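Local coordinates for phenylalanine-4-hydroxylase (Colwellia psychrerythraea, PDB 2V28), which probably hydroxylates L-phenylalanine to L-tyrosine, using iron, molecular oxygen and tetrahydrobiopterin, the first step of phenylalanine breakdown, at residues Q29-R34 against F105-E110. Residues are numbered along the deposited sequence; the frame is centred on the assembly and turned at random. Where two conformers were deposited one is given.
Sequences QELFTR and FIRSRE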
ATOM      1  N   GLN A  29      10.538 -20.346 -17.298  1.00 15.74           N
ATOM      2  CA  GLN A  29      10.195 -21.670 -16.802  1.00 16.74           C
ATOM      3  C   GLN A  29       9.858 -21.650 -15.311  1.00 16.34           C
ATOM      4  O   GLN A  29       8.928 -22.348 -14.852  1.00 15.63           O
ATOM      5  CB  GLN A  29      11.358 -22.643 -17.074  1.00 17.30           C
ATOM      6  CG  GLN A  29      11.085 -24.055 -16.576  1.00 18.27           C
ATOM      7  CD  GLN A  29      12.180 -25.030 -16.935  1.00 19.31           C
ATOM      8  OE1 GLN A  29      13.355 -24.665 -17.047  1.00 24.03           O
ATOM      9  NE2 GLN A  29      11.798 -26.282 -17.126  1.00 25.01           N
ATOM     10  N   GLU A  30      10.633 -20.871 -14.559  1.00 15.94           N
ATOM     11  CA  GLU A  30      10.428 -20.733 -13.115  1.00 16.51           C
ATOM     12  C   GLU A  30       9.107 -20.027 -12.823  1.00 15.90           C
ATOM     13  O   GLU A  30       8.325 -20.477 -11.973  1.00 15.78           O
ATOM     14  CB  GLU A  30      11.588 -19.972 -12.463  1.00 16.48           C
ATOM     15  CG  GLU A  30      11.420 -19.824 -10.938  1.00 17.07           C
ATOM     16  CD  GLU A  30      12.686 -19.385 -10.213  0.75 19.46           C
ATOM     17  OE1 GLU A  30      13.809 -19.623 -10.729  0.75 22.60           O
ATOM     18  OE2 GLU A  30      12.548 -18.798  -9.110  0.75 23.59           O
ATOM     19  N   LEU A  31       8.861 -18.929 -13.534  1.00 14.44           N
ATOM     20  CA  LEU A  31       7.608 -18.191 -13.400  1.00 13.16           C
ATOM     21  C   LEU A  31       6.398 -19.055 -13.772  1.00 13.11           C
ATOM     22  O   LEU A  31       5.406 -19.067 -13.043  1.00 13.95           O
ATOM     23  CB  LEU A  31       7.641 -16.940 -14.271  1.00 12.22           C
ATOM     24  CG  LEU A  31       8.692 -15.878 -13.927  1.00 11.95           C
ATOM     25  CD1 LEU A  31       8.752 -14.838 -15.027  1.00  9.69           C
ATOM     26  CD2 LEU A  31       8.463 -15.233 -12.565  1.00  7.05           C
ATOM     27  N   PHE A  32       6.513 -19.773 -14.893  1.00 13.79           N
ATOM     28  CA  PHE A  32       5.462 -20.651 -15.423  1.00 13.79           C
ATOM     29  C   PHE A  32       5.169 -21.764 -14.438  1.00 14.48           C
ATOM     30  O   PHE A  32       4.002 -21.966 -14.106  1.00 15.36           O
ATOM     31  CB  PHE A  32       5.855 -21.261 -16.779  1.00 13.23           C
ATOM     32  CG  PHE A  32       4.676 -21.771 -17.603  1.00 13.10           C
ATOM     33  CD1 PHE A  32       4.198 -21.035 -18.686  1.00 13.30           C
ATOM     34  CD2 PHE A  32       4.081 -22.983 -17.315  1.00 13.29           C
ATOM     35  CE1 PHE A  32       3.127 -21.470 -19.432  1.00 13.98           C
ATOM     36  CE2 PHE A  32       2.999 -23.448 -18.059  1.00 14.00           C
ATOM     37  CZ  PHE A  32       2.529 -22.703 -19.127  1.00 13.65           C
ATOM     38  N   THR A  33       6.208 -22.470 -13.971  0.50 14.51           N
ATOM     39  CA  THR A  33       6.026 -23.633 -13.068  0.50 15.30           C
ATOM     40  C   THR A  33       5.418 -23.263 -11.720  0.50 15.61           C
ATOM     41  O   THR A  33       4.552 -23.978 -11.214  0.50 16.00           O
ATOM     42  CB  THR A  33       7.338 -24.467 -12.816  0.50 15.00           C
ATOM     43  OG1 THR A  33       8.475 -23.608 -12.714  0.50 15.33           O
ATOM     44  CG2 THR A  33       7.581 -25.440 -13.925  0.50 15.13           C
ATOM     45  N   ARG A  34       5.879 -22.155 -11.136  1.00 15.63           N
ATOM     46  CA  ARG A  34       5.342 -21.675  -9.859  1.00 16.55           C
ATOM     47  C   ARG A  34       3.928 -21.116 -10.017  1.00 16.91           C
ATOM     48  O   ARG A  34       3.111 -21.231  -9.103  1.00 17.11           O
ATOM     49  CB  ARG A  34       6.292 -20.662  -9.174  1.00 16.15           C
ATOM     50  CG  ARG A  34       5.863 -19.177  -9.254  1.00 17.86           C
ATOM     51  CD  ARG A  34       7.031 -18.215  -9.023  1.00 17.42           C
ATOM     52  NE  ARG A  34       6.735 -16.849  -9.481  1.00 18.50           N
ATOM     53  CZ  ARG A  34       7.409 -15.750  -9.119  1.00 17.67           C
ATOM     54  NH1 ARG A  34       8.426 -15.832  -8.283  1.00 17.97           N
ATOM     55  NH2 ARG A  34       7.059 -14.551  -9.587  1.00 16.23           N
ATOM     56  N   PHE A 105      10.576  -8.142 -23.235  1.00 16.44           N
ATOM     57  CA  PHE A 105      11.615  -8.308 -22.252  1.00 16.46           C
ATOM     58  C   PHE A 105      11.055  -9.194 -21.148  1.00 16.52           C
ATOM     59  O   PHE A 105       9.841  -9.339 -21.035  1.00 16.31           O
ATOM     60  CB  PHE A 105      12.098  -6.936 -21.692  1.00 15.81           C
ATOM     61  CG  PHE A 105      11.108  -6.228 -20.784  1.00 16.25           C
ATOM     62  CD1 PHE A 105      10.201  -5.293 -21.300  1.00 17.09           C
ATOM     63  CD2 PHE A 105      11.104  -6.467 -19.401  1.00 17.18           C
ATOM     64  CE1 PHE A 105       9.292  -4.636 -20.474  1.00 16.71           C
ATOM     65  CE2 PHE A 105      10.193  -5.819 -18.573  1.00 16.95           C
ATOM     66  CZ  PHE A 105       9.293  -4.893 -19.100  1.00 15.67           C
ATOM     67  N   ILE A 106      11.955  -9.756 -20.345  1.00 16.86           N
ATOM     68  CA  ILE A 106      11.603 -10.501 -19.145  1.00 16.98           C
ATOM     69  C   ILE A 106      12.339  -9.900 -17.937  1.00 17.32           C
ATOM     70  O   ILE A 106      13.436  -9.333 -18.053  1.00 17.19           O
ATOM     71  CB  ILE A 106      11.888 -12.020 -19.306  1.00 16.58           C
ATOM     72  CG1 ILE A 106      11.152 -12.862 -18.253  1.00 16.14           C
ATOM     73  CG2 ILE A 106      13.399 -12.298 -19.293  1.00 16.45           C
ATOM     74  CD1 ILE A 106      10.590 -14.168 -18.768  1.00 17.28           C
ATOM     75  N   ARG A 107      11.710 -10.010 -16.781  1.00 17.71           N
ATOM     76  CA  ARG A 107      12.193  -9.406 -15.543  1.00 18.52           C
ATOM     77  C   ARG A 107      13.544  -9.999 -15.135  1.00 19.29           C
ATOM     78  O   ARG A 107      13.895 -11.066 -15.575  1.00 19.28           O
ATOM     79  CB  ARG A 107      11.175  -9.642 -14.428  1.00 17.49           C
ATOM     80  CG  ARG A 107      11.016 -11.122 -14.058  1.00 18.32           C
ATOM     81  CD  ARG A 107       9.821 -11.340 -13.151  1.00 16.55           C
ATOM     82  NE  ARG A 107       8.577 -11.158 -13.889  1.00 16.85           N
ATOM     83  CZ  ARG A 107       7.373 -11.458 -13.415  1.00 16.07           C
ATOM     84  NH1 ARG A 107       7.231 -11.951 -12.197  1.00 11.46           N
ATOM     85  NH2 ARG A 107       6.316 -11.241 -14.163  1.00 18.04           N
ATOM     86  N   SER A 108      14.296  -9.282 -14.302  1.00 21.16           N
ATOM     87  CA  SER A 108      15.567  -9.788 -13.758  1.00 22.82           C
ATOM     88  C   SER A 108      15.279 -10.831 -12.691  1.00 23.27           C
ATOM     89  O   SER A 108      14.172 -10.875 -12.183  1.00 22.76           O
ATOM     90  CB  SER A 108      16.338  -8.637 -13.121  1.00 22.66           C
ATOM     91  OG  SER A 108      15.535  -7.979 -12.147  1.00 26.34           O
ATOM     92  N   ARG A 109      16.269 -11.658 -12.335  1.00 24.61           N
ATOM     93  CA  ARG A 109      16.129 -12.548 -11.171  1.00 25.60           C
ATOM     94  C   ARG A 109      15.716 -11.786  -9.928  1.00 26.09           C
ATOM     95  O   ARG A 109      14.869 -12.253  -9.168  1.00 26.00           O
ATOM     96  CB  ARG A 109      17.441 -13.262 -10.822  1.00 26.10           C
ATOM     97  CG  ARG A 109      17.895 -14.296 -11.812  1.00 28.32           C
ATOM     98  CD  ARG A 109      17.233 -15.632 -11.583  1.00 29.81           C
ATOM     99  NE  ARG A 109      17.592 -16.518 -12.679  1.00 31.11           N
ATOM    100  CZ  ARG A 109      17.179 -17.769 -12.812  1.00 30.31           C
ATOM    101  NH1 ARG A 109      16.363 -18.299 -11.911  1.00 29.47           N
ATOM    102  NH2 ARG A 109      17.586 -18.477 -13.862  1.00 31.05           N
ATOM    103  N   GLU A 110      16.317 -10.615  -9.726  1.00 26.00           N
ATOM    104  CA  GLU A 110      16.089  -9.866  -8.504  1.00 26.91           C
ATOM    105  C   GLU A 110      14.655  -9.352  -8.428  1.00 26.85           C
ATOM    106  O   GLU A 110      14.122  -9.178  -7.331  1.00 27.39           O
ATOM    107  CB  GLU A 110      17.063  -8.693  -8.372  1.00 26.91           C
ATOM    108  CG  GLU A 110      17.219  -8.212  -6.931  1.00 27.95           C
ATOM    109  CD  GLU A 110      17.515  -6.726  -6.819  0.25 27.78           C
ATOM    110  OE1 GLU A 110      17.654  -6.053  -7.865  0.25 27.12           O
ATOM    111  OE2 GLU A 110      17.599  -6.233  -5.673  0.25 27.61           O
TER
HETATM  112  O   HOH W   1       5.136 -12.979 -10.843  1.00 18.30           O
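The methyls of Leu31 lie over one face each of two guanidinium groups, CD1 over Arg107, 3.8 Å above the plane, and CD2 over Arg34, both displaced toward the group's outer edge, while a water sits in plane at the edge of both. The contact illustrates how an aromatic amino acid hydroxylase packs helix 22-39 against the loop leading to helix 120-127, which carries His122 and His127, iron ligands of this enzyme, here in metal-free form. Arg34 NH2 and Arg107 NH1 approach to 3.7 Å with their planes 63° apart, but both donate to the shared water and to Met112 O, which probably offsets the like charges. Arg34 is further paired with Asp113, and Arg107 NE with Asp119. A bend at chi3 (71°) turns the Arg107 guanidinium so that its face meets the leucine. A leucine in place of Arg107 would probably leave Asp119 without its charged mate and the shared water without the donor NH1. Leu31 CD1 also meets Ile106 CD1 at 4.2 Å. Toward solvent, Arg109, bent at chi2 and also bridged to Glu23, offers its guanidinium edge to an extended Glu30: the salt bridge runs from Arg109 NH1 to Glu30 OE1 at 3.1 Å.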